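Local atomic coordinates of TCP pilus virulence regulatory protein (PDB entry 4MLO), a protein that probably activates transcription of virulence genes, among them those of the TCP pilus, as an AraC-family DNA-binding regulator that also holds a bound palmitoleic acid. Residues Lys154-Lys157 with Phe163-Asp166; Ile182-Asn185 with Ala189-Cys192; Ser249-Val254 with Val261-Tyr266. All blocks are in the same frame, centred on the assembly; numbering follows the deposited sequence. Where two conformers were deposited one is given.

Contact 1. Residues Lys154-Lys157 with Phe163-Asp166; sequences KVEK and FITD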
ATOM      1  N   LYS A 154      11.362  10.104 -11.082  1.00 22.68           N
ATOM      2  CA  LYS A 154      10.755  11.396 -11.410  1.00 24.47           C
ATOM      3  C   LYS A 154       9.666  11.771 -10.411  1.00 20.58           C
ATOM      4  O   LYS A 154       9.499  12.961 -10.114  1.00 20.25           O
ATOM      5  CB  LYS A 154      10.240  11.419 -12.849  1.00 29.10           C
ATOM      6  CG  LYS A 154       9.211  10.386 -13.242  1.00 28.35           C
ATOM      7  CD  LYS A 154       9.064  10.386 -14.764  1.00 29.35           C
ATOM      8  CE  LYS A 154       7.975   9.436 -15.228  1.00 31.07           C
ATOM      9  NZ  LYS A 154       7.892   9.352 -16.722  1.00 41.09           N
ATOM     10  N   VAL A 155       8.955  10.792  -9.837  1.00 22.57           N
ATOM     11  CA  VAL A 155       8.032  11.092  -8.731  1.00 20.65           C
ATOM     12  C   VAL A 155       8.790  11.645  -7.528  1.00 23.99           C
ATOM     13  O   VAL A 155       8.356  12.610  -6.895  1.00 23.17           O
ATOM     14  CB  VAL A 155       7.211   9.850  -8.347  1.00 22.50           C
ATOM     15  CG1 VAL A 155       6.315  10.135  -7.151  1.00 27.31           C
ATOM     16  CG2 VAL A 155       6.398   9.401  -9.528  1.00 23.18           C
ATOM     17  N   GLU A 156       9.920  11.025  -7.170  1.00 19.80           N
ATOM     18  CA  GLU A 156      10.685  11.528  -6.035  1.00 21.92           C
ATOM     19  C   GLU A 156      11.178  12.949  -6.295  1.00 25.02           C
ATOM     20  O   GLU A 156      11.155  13.793  -5.394  1.00 22.90           O
ATOM     21  CB  GLU A 156      11.854  10.593  -5.726  1.00 18.23           C
ATOM     22  CG  GLU A 156      11.416   9.217  -5.162  1.00 18.74           C
ATOM     23  CD  GLU A 156      12.586   8.371  -4.716  1.00 19.87           C
ATOM     24  OE1 GLU A 156      13.723   8.630  -5.195  1.00 24.00           O
ATOM     25  OE2 GLU A 156      12.377   7.456  -3.872  1.00 19.53           O
ATOM     26  N   LYS A 157      11.640  13.228  -7.517  1.00 19.67           N
ATOM     27  CA  LYS A 157      12.142  14.560  -7.830  1.00 22.44           C
ATOM     28  C   LYS A 157      11.019  15.586  -7.774  1.00 31.47           C
ATOM     29  O   LYS A 157      11.218  16.688  -7.263  1.00 26.31           O
ATOM     30  CB  LYS A 157      12.815  14.563  -9.202  1.00 25.29           C
ATOM     31  CG  LYS A 157      13.393  15.930  -9.651  1.00 25.59           C
ATOM     32  CD  LYS A 157      14.058  15.782 -11.004  1.00 32.41           C
ATOM     33  CE  LYS A 157      14.382  17.134 -11.658  1.00 41.46           C
ATOM     34  NZ  LYS A 157      15.218  17.986 -10.795  1.00 45.54           N
ATOM     35  N   PHE A 163      10.494   7.922  -2.026  1.00 19.77           N
ATOM     36  CA  PHE A 163       9.449   6.916  -2.145  1.00 23.84           C
ATOM     37  C   PHE A 163       9.989   5.543  -1.760  1.00 24.09           C
ATOM     38  O   PHE A 163       9.452   4.907  -0.854  1.00 19.50           O
ATOM     39  CB  PHE A 163       8.868   6.890  -3.566  1.00 22.28           C
ATOM     40  CG  PHE A 163       7.709   5.933  -3.724  1.00 20.03           C
ATOM     41  CD1 PHE A 163       7.793   4.857  -4.599  1.00 17.19           C
ATOM     42  CD2 PHE A 163       6.549   6.093  -2.966  1.00 23.80           C
ATOM     43  CE1 PHE A 163       6.760   3.969  -4.733  1.00 19.99           C
ATOM     44  CE2 PHE A 163       5.488   5.184  -3.096  1.00 17.09           C
ATOM     45  CZ  PHE A 163       5.602   4.141  -3.991  1.00 19.29           C
ATOM     46  N   ILE A 164      11.086   5.108  -2.378  1.00 20.93           N
ATOM     47  CA  ILE A 164      11.695   3.818  -2.021  1.00 21.73           C
ATOM     48  C   ILE A 164      12.570   4.037  -0.788  1.00 23.47           C
ATOM     49  O   ILE A 164      13.702   4.528  -0.864  1.00 23.09           O
ATOM     50  CB  ILE A 164      12.486   3.201  -3.175  1.00 26.84           C
ATOM     51  CG1 ILE A 164      11.613   3.081  -4.433  1.00 24.58           C
ATOM     52  CG2 ILE A 164      13.057   1.830  -2.755  1.00 21.49           C
ATOM     53  CD1 ILE A 164      10.323   2.274  -4.226  1.00 22.33           C
ATOM     54  N   THR A 165      12.045   3.625   0.351  1.00 21.57           N
ATOM     55  CA  THR A 165      12.683   3.845   1.640  1.00 19.87           C
ATOM     56  C   THR A 165      13.915   2.981   1.782  1.00 22.84           C
ATOM     57  O   THR A 165      14.016   1.905   1.201  1.00 24.82           O
ATOM     58  CB  THR A 165      11.705   3.539   2.772  1.00 23.67           C
ATOM     59  OG1 THR A 165      10.555   4.384   2.626  1.00 27.35           O
ATOM     60  CG2 THR A 165      12.326   3.805   4.121  1.00 32.45           C
ATOM     61  N   ASP A 166      14.847   3.461   2.600  1.00 28.69           N
ATOM     62  CA  ASP A 166      16.082   2.737   2.846  1.00 40.10           C
ATOM     63  C   ASP A 166      15.854   1.458   3.651  1.00 37.02           C
ATOM     64  O   ASP A 166      15.028   1.411   4.573  1.00 24.98           O
ATOM     65  CB  ASP A 166      17.061   3.631   3.586  1.00 40.87           C
ATOM     66  CG  ASP A 166      18.411   2.997   3.708  1.00 52.17           C
ATOM     67  OD1 ASP A 166      19.255   3.244   2.827  1.00 60.22           O
ATOM     68  OD2 ASP A 166      18.608   2.219   4.663  1.00 54.99           O
TER
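Glu156 reaches out from helix 141-159 and takes hold of the backbone of Phe163 and Ile164 with a single carboxylate oxygen. Two hydrogen bonds carry the contact. The amide of Phe163 gives the shorter one, N to Glu156 OE2 at 2.7 Å. It arrives on the anti side of that oxygen, 31° out of the carboxylate plane. The amide of Ile164 gives the second, N to OE2 of Glu156 at 3.1 Å, and meets the oxygen nearly along its C-O axis. Two successive N-H groups thus converge on one acceptor. The side chain spans the gap because it is extended beyond CG.

Charge pairing holds the other oxygen. Glu156 OE1 forms a salt bridge with Arg105, which also bonds to the carbonyl of Ile164 through NH2. The carboxylate is buried and gripped through both oxygens, so its rotation is restricted.

Apolar contact is slight. CB of Phe163 lies 3.8 Å from Glu156 CG. The Phe163 ring leads away from the helix, with CG anti to the backbone N (chi1 -176°). There it meets the rings of Tyr30 and Phe152 and touches Leu115 of strand 114-118.

The arrangement is a buried carboxylate joining the last turns of helix 141-159 to the loop that leads to helix 170-180, beside the sheet of the cupin-like domain.

Contact 2. Residues Ile182-Asn185 with Ala189-Cys192; sequences ITRN and ADIC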
ATOM      1  N   ILE A 182       3.033 -13.273  12.926  1.00  9.47           N
ATOM      2  CA  ILE A 182       1.900 -12.354  12.957  1.00  8.86           C
ATOM      3  C   ILE A 182       0.957 -12.628  14.125  1.00 10.69           C
ATOM      4  O   ILE A 182       0.263 -11.701  14.584  1.00  9.43           O
ATOM      5  CB  ILE A 182       1.179 -12.443  11.600  1.00  9.90           C
ATOM      6  CG1 ILE A 182       0.136 -11.343  11.436  1.00 11.43           C
ATOM      7  CG2 ILE A 182       0.492 -13.785  11.437  1.00 13.70           C
ATOM      8  CD1 ILE A 182       0.744  -9.956  11.383  1.00 14.63           C
ATOM      9  N   THR A 183       0.895 -13.889  14.631  1.00  9.10           N
ATOM     10  CA  THR A 183      -0.016 -14.260  15.705  1.00  8.56           C
ATOM     11  C   THR A 183       0.604 -14.094  17.081  1.00  8.68           C
ATOM     12  O   THR A 183      -0.104 -14.251  18.070  1.00 10.21           O
ATOM     13  CB  THR A 183      -0.548 -15.719  15.560  1.00  9.17           C
ATOM     14  OG1 THR A 183       0.478 -16.690  15.842  1.00  9.62           O
ATOM     15  CG2 THR A 183      -1.094 -15.984  14.203  1.00 10.03           C
ATOM     16  N   ARG A 184       1.884 -13.769  17.148  1.00 10.67           N
ATOM     17  CA  ARG A 184       2.501 -13.579  18.448  1.00  9.52           C
ATOM     18  C   ARG A 184       1.788 -12.471  19.209  1.00  9.19           C
ATOM     19  O   ARG A 184       1.324 -11.478  18.606  1.00  9.68           O
ATOM     20  CB  ARG A 184       3.984 -13.264  18.265  1.00  8.94           C
ATOM     21  CG  ARG A 184       4.747 -13.053  19.563  1.00 10.51           C
ATOM     22  CD  ARG A 184       6.239 -13.036  19.271  1.00 13.02           C
ATOM     23  NE  ARG A 184       6.964 -12.534  20.431  1.00 12.83           N
ATOM     24  CZ  ARG A 184       8.286 -12.392  20.492  1.00 17.40           C
ATOM     25  NH1 ARG A 184       9.052 -12.733  19.466  1.00 15.15           N
ATOM     26  NH2 ARG A 184       8.828 -11.895  21.600  1.00 16.55           N
ATOM     27  N   ASN A 185       1.767 -12.615  20.548  1.00 10.44           N
ATOM     28  CA  ASN A 185       1.090 -11.654  21.424  1.00  7.59           C
ATOM     29  C   ASN A 185       2.033 -10.472  21.677  1.00 10.45           C
ATOM     30  O   ASN A 185       2.531 -10.239  22.789  1.00 13.10           O
ATOM     31  CB  ASN A 185       0.592 -12.286  22.724  1.00  9.71           C
ATOM     32  CG  ASN A 185      -0.381 -13.449  22.494  1.00 13.83           C
ATOM     33  OD1 ASN A 185      -0.232 -14.520  23.078  1.00 15.66           O
ATOM     34  ND2 ASN A 185      -1.401 -13.230  21.641  1.00 15.23           N
ATOM     35  N   ALA A 189       7.530  -4.246  24.737  1.00 12.36           N
ATOM     36  CA  ALA A 189       8.798  -4.720  25.258  1.00 10.08           C
ATOM     37  C   ALA A 189       9.424  -5.708  24.303  1.00 10.35           C
ATOM     38  O   ALA A 189      10.659  -5.768  24.181  1.00 12.24           O
ATOM     39  CB  ALA A 189       8.632  -5.364  26.637  1.00 12.77           C
ATOM     40  N   ASP A 190       8.601  -6.517  23.629  1.00 10.25           N
ATOM     41  CA  ASP A 190       9.133  -7.476  22.665  1.00  8.65           C
ATOM     42  C   ASP A 190       9.816  -6.774  21.507  1.00 10.73           C
ATOM     43  O   ASP A 190      10.828  -7.244  20.990  1.00 13.14           O
ATOM     44  CB  ASP A 190       8.014  -8.357  22.121  1.00 11.17           C
ATOM     45  CG  ASP A 190       7.296  -9.099  23.171  1.00 22.10           C
ATOM     46  OD1 ASP A 190       6.051  -8.991  23.225  1.00 16.13           O
ATOM     47  OD2 ASP A 190       7.941  -9.842  23.928  1.00 19.02           O
ATOM     48  N   ILE A 191       9.241  -5.662  21.043  1.00 10.56           N
ATOM     49  CA  ILE A 191       9.843  -4.933  19.944  1.00  9.92           C
ATOM     50  C   ILE A 191      11.171  -4.338  20.366  1.00 12.00           C
ATOM     51  O   ILE A 191      12.160  -4.379  19.604  1.00 11.22           O
ATOM     52  CB  ILE A 191       8.871  -3.843  19.447  1.00 12.93           C
ATOM     53  CG1 ILE A 191       7.483  -4.429  19.132  1.00 20.70           C
ATOM     54  CG2 ILE A 191       9.433  -3.063  18.273  1.00 15.91           C
ATOM     55  CD1 ILE A 191       7.432  -5.408  18.000  1.00 20.75           C
ATOM     56  N   CYS A 192      11.221  -3.747  21.568  1.00 11.95           N
ATOM     57  CA  CYS A 192      12.463  -3.135  22.021  1.00  9.66           C
ATOM     58  C   CYS A 192      13.520  -4.203  22.223  1.00 12.16           C
ATOM     59  O   CYS A 192      14.699  -4.001  21.874  1.00 13.00           O
ATOM     60  CB  CYS A 192      12.266  -2.370  23.317  1.00  7.61           C
ATOM     61  SG  CYS A 192      11.176  -0.938  23.123  1.00 12.76           S
TER
HETATM   62  O   HOH W   1       5.464 -11.795  22.819  1.00 24.02           O
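Arg184 and Asp190 form a salt bridge between the loop after helix 170-180 and the first turn of helix 188-195. CB of Arg184 points toward helix 188-195. CG stands anti to the backbone N (chi1 -180°), and the chain stays extended from CG to NE. These methylenes make no close contact with residues 189-192 and serve to carry the charged group across to them.

The first polar atom, NE, meets water 1 at 2.9 Å. The water lies at the edge of the guanidinium, in its plane, and accepts from NE. It donates in turn to Asp190, with its oxygen 2.9 Å from OD1. It therefore bridges the two side chains beside their direct link.

At the tip, NH2 makes that direct link. It lies 3.2 Å from Asp190 OD2, which sits at the guanidinium edge near its plane. The hydrogen bond is weak, with an N-H to acceptor angle of 140°. The guanidinium and carboxylate planes are 62° apart, so the two groups do not meet as a flat, two-pronged pair. NH2 also lies 3.7 Å from CB of Asp190. The other terminal nitrogen, NH1, pairs with Glu194, farther along the same helix.

Asp190 is shared as well. Its OD2 also forms a salt bridge with Arg187.

The chemistry is that of a small surface charge network. Two arginines and two acids alternate, and one water adds a second link between Arg184 and Asp190. The direct bond between these two is weak, and the water, Glu194 and Arg187 give the two groups further partners. The opposite charges are probably shared across the whole group, rather than confined to one pair.

Contact 3. Residues Ser249-Val254 with Val261-Tyr266; sequences SYFSTV and VAPSEY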
ATOM      1  N   SER A 249     -15.170 -12.085  15.873  1.00 16.35           N
ATOM      2  CA  SER A 249     -15.826 -10.811  16.135  0.50 16.37           C
ATOM      3  C   SER A 249     -14.812  -9.679  16.189  1.00 12.95           C
ATOM      4  O   SER A 249     -15.056  -8.587  15.681  1.00 13.71           O
ATOM      5  CB  SER A 249     -16.629 -10.893  17.435  0.50 24.06           C
ATOM      6  OG  SER A 249     -17.727 -11.771  17.280  0.50 23.04           O
ATOM      7  N   TYR A 250     -13.654  -9.929  16.785  1.00 11.17           N
ATOM      8  CA  TYR A 250     -12.616  -8.907  16.852  1.00 13.04           C
ATOM      9  C   TYR A 250     -12.113  -8.567  15.458  1.00 12.08           C
ATOM     10  O   TYR A 250     -12.027  -7.394  15.080  1.00 11.57           O
ATOM     11  CB  TYR A 250     -11.484  -9.426  17.740  1.00 12.85           C
ATOM     12  CG  TYR A 250     -10.509  -8.381  18.212  1.00 14.93           C
ATOM     13  CD1 TYR A 250     -10.410  -8.058  19.559  1.00 39.08           C
ATOM     14  CD2 TYR A 250      -9.655  -7.752  17.340  1.00 20.05           C
ATOM     15  CE1 TYR A 250      -9.506  -7.096  19.995  1.00 43.88           C
ATOM     16  CE2 TYR A 250      -8.758  -6.768  17.777  1.00 20.89           C
ATOM     17  CZ  TYR A 250      -8.696  -6.458  19.084  1.00 30.11           C
ATOM     18  OH  TYR A 250      -7.811  -5.494  19.483  1.00 24.50           O
ATOM     19  N   PHE A 251     -11.779  -9.596  14.680  1.00 11.97           N
ATOM     20  CA  PHE A 251     -11.398  -9.428  13.288  1.00  8.84           C
ATOM     21  C   PHE A 251     -12.416  -8.601  12.522  1.00 10.77           C
ATOM     22  O   PHE A 251     -12.058  -7.619  11.871  1.00  9.59           O
ATOM     23  CB  PHE A 251     -11.249 -10.791  12.632  1.00 10.89           C
ATOM     24  CG  PHE A 251     -11.153 -10.742  11.124  1.00 10.67           C
ATOM     25  CD1 PHE A 251     -10.140 -10.050  10.499  1.00 12.29           C
ATOM     26  CD2 PHE A 251     -12.086 -11.422  10.319  1.00 10.46           C
ATOM     27  CE1 PHE A 251     -10.030 -10.046   9.108  1.00 12.00           C
ATOM     28  CE2 PHE A 251     -11.955 -11.401   8.983  1.00 14.18           C
ATOM     29  CZ  PHE A 251     -10.940 -10.718   8.372  1.00 12.26           C
ATOM     30  N   SER A 252     -13.685  -8.995  12.587  1.00 14.66           N
ATOM     31  CA  SER A 252     -14.714  -8.289  11.821  1.00 11.17           C
ATOM     32  C   SER A 252     -14.792  -6.828  12.211  1.00 11.76           C
ATOM     33  O   SER A 252     -14.939  -5.951  11.347  1.00 13.50           O
ATOM     34  CB  SER A 252     -16.087  -8.943  12.037  1.00 18.93           C
ATOM     35  OG  SER A 252     -16.056 -10.300  11.659  1.00 31.76           O
ATOM     36  N   THR A 253     -14.708  -6.543  13.510  1.00 10.92           N
ATOM     37  CA  THR A 253     -14.814  -5.169  13.997  1.00  9.60           C
ATOM     38  C   THR A 253     -13.659  -4.293  13.489  1.00 11.86           C
ATOM     39  O   THR A 253     -13.855  -3.175  12.977  1.00 12.36           O
ATOM     40  CB  THR A 253     -14.855  -5.179  15.527  1.00 13.92           C
ATOM     41  OG1 THR A 253     -15.990  -5.923  16.003  1.00 17.79           O
ATOM     42  CG2 THR A 253     -15.008  -3.778  16.020  1.00 12.92           C
ATOM     43  N   VAL A 254     -12.428  -4.793  13.615  1.00  9.58           N
ATOM     44  CA  VAL A 254     -11.281  -4.059  13.096  1.00 11.22           C
ATOM     45  C   VAL A 254     -11.329  -3.925  11.564  1.00 10.03           C
ATOM     46  O   VAL A 254     -10.961  -2.882  11.026  1.00 11.58           O
ATOM     47  CB  VAL A 254      -9.975  -4.737  13.567  1.00 14.56           C
ATOM     48  CG1 VAL A 254      -8.773  -3.996  13.003  1.00 16.52           C
ATOM     49  CG2 VAL A 254      -9.934  -4.769  15.095  1.00 17.31           C
ATOM     50  N   VAL A 261     -16.184  -1.764   5.217  1.00 12.39           N
ATOM     51  CA  VAL A 261     -17.045  -2.832   4.716  1.00 11.48           C
ATOM     52  C   VAL A 261     -16.761  -4.071   5.545  1.00 15.77           C
ATOM     53  O   VAL A 261     -15.740  -4.163   6.221  1.00 12.01           O
ATOM     54  CB  VAL A 261     -16.851  -3.141   3.205  1.00 14.35           C
ATOM     55  CG1 VAL A 261     -17.069  -1.896   2.384  1.00 20.39           C
ATOM     56  CG2 VAL A 261     -15.460  -3.707   2.926  1.00 12.20           C
ATOM     57  N   ALA A 262     -17.703  -5.001   5.540  1.00 13.34           N
ATOM     58  CA  ALA A 262     -17.526  -6.263   6.217  1.00 14.33           C
ATOM     59  C   ALA A 262     -16.541  -7.137   5.439  1.00 10.82           C
ATOM     60  O   ALA A 262     -16.396  -6.993   4.227  1.00 14.82           O
ATOM     61  CB  ALA A 262     -18.863  -6.988   6.361  1.00 19.62           C
ATOM     62  N   PRO A 263     -15.846  -8.062   6.122  1.00 12.99           N
ATOM     63  CA  PRO A 263     -14.972  -8.999   5.398  1.00 14.56           C
ATOM     64  C   PRO A 263     -15.682  -9.713   4.264  1.00 14.31           C
ATOM     65  O   PRO A 263     -15.084  -9.897   3.199  1.00 16.43           O
ATOM     66  CB  PRO A 263     -14.505  -9.959   6.510  1.00 13.66           C
ATOM     67  CG  PRO A 263     -14.539  -9.114   7.752  1.00 14.95           C
ATOM     68  CD  PRO A 263     -15.728  -8.182   7.585  1.00 15.88           C
ATOM     69  N   SER A 264     -16.924 -10.150   4.488  1.00 13.70           N
ATOM     70  CA  SER A 264     -17.658 -10.859   3.445  1.00 16.59           C
ATOM     71  C   SER A 264     -17.832  -9.976   2.220  1.00 15.32           C
ATOM     72  O   SER A 264     -17.804 -10.465   1.077  1.00 15.47           O
ATOM     73  CB  SER A 264     -19.006 -11.327   4.006  1.00 18.83           C
ATOM     74  OG  SER A 264     -19.803 -10.195   4.330  1.00 24.08           O
ATOM     75  N   GLU A 265     -18.014  -8.660   2.431  1.00 13.18           N
ATOM     76  CA  GLU A 265     -18.223  -7.766   1.303  1.00 13.45           C
ATOM     77  C   GLU A 265     -16.938  -7.568   0.508  1.00 13.27           C
ATOM     78  O   GLU A 265     -16.973  -7.534  -0.721  1.00 16.96           O
ATOM     79  CB  GLU A 265     -18.782  -6.412   1.769  1.00 17.42           C
ATOM     80  CG  GLU A 265     -18.835  -5.420   0.624  1.00 32.69           C
ATOM     81  CD  GLU A 265     -19.986  -4.443   0.704  1.00 49.73           C
ATOM     82  OE1 GLU A 265     -20.364  -4.036   1.831  1.00 46.99           O
ATOM     83  OE2 GLU A 265     -20.503  -4.077  -0.379  1.00 56.87           O
ATOM     84  N   TYR A 266     -15.782  -7.480   1.188  1.00 12.30           N
ATOM     85  CA  TYR A 266     -14.522  -7.386   0.466  1.00 13.97           C
ATOM     86  C   TYR A 266     -14.278  -8.653  -0.353  1.00 17.92           C
ATOM     87  O   TYR A 266     -13.855  -8.595  -1.520  1.00 16.38           O
ATOM     88  CB  TYR A 266     -13.373  -7.105   1.446  1.00 14.02           C
ATOM     89  CG  TYR A 266     -12.040  -7.087   0.755  1.00 14.02           C
ATOM     90  CD1 TYR A 266     -11.107  -8.113   0.929  1.00 17.21           C
ATOM     91  CD2 TYR A 266     -11.734  -6.066  -0.138  1.00 14.81           C
ATOM     92  CE1 TYR A 266      -9.902  -8.082   0.245  1.00 16.77           C
ATOM     93  CE2 TYR A 266     -10.534  -6.030  -0.812  1.00 16.86           C
ATOM     94  CZ  TYR A 266      -9.630  -7.052  -0.632  1.00 16.07           C
ATOM     95  OH  TYR A 266      -8.449  -7.028  -1.324  1.00 18.02           O
TER
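Phe251 and Pro263 pack together within the AraC-family helix-turn-helix region, where helix 248-259 meets the start of helix 263-271. The tight part is apolar. CE2 of Phe251 approaches CG of Pro263 to 3.7 Å and CB of Pro263 to 3.8 Å. The ring atom CZ is slightly farther from the same two carbons. The proline meets the aromatic ring obliquely, and the two side chains lie alongside each other, pointing opposite ways. Phe251 CG lies anti to the backbone N (chi1 167°), which sends the ring toward the proline. Ile236, Ile239 and Ala240 of helix 236-242 also touch the ring, and Phe245 meets it ring to ring. Pro263 also touches Ile236 and Phe255. Its segment also lines the palmitoleic acid pocket through Val261.

The looser side lies at Ser252. Its CA is 4.2 Å from Pro263 CG, and its hydroxyl is bonded to the carbonyl of Val248 within its own helix. Farther round, Ser249 and Thr253 are exposed and face no atom of the second segment. There Ser249 O takes two bonds, from opposite faces of its plane: Thr253 N at 3.0 Å, and Thr253 OG1 tilted 31° from that plane.

In the fold
From the N terminus, the chain runs through the strands of the cupin-like domain into helix 141-159. Contact 1 closes the short turn at that helix's end and ties it to the chain leading to helix 170-180. Contact 2 follows on the surface. It closes the last part of the loop before helix 188-195, holding it to that helix's first turn. After helices 199-207, 213-230 and 236-242 comes contact 3, which closes the turn between helices 248-259 and 263-271. The three are in series; none nests or crosses. Contacts 1 and 3 lie on opposite sides of the chain's centre, their centres 34 Å apart. Contacts 2 and 3 come nearer, about 10 Å between nearest atoms, without touching.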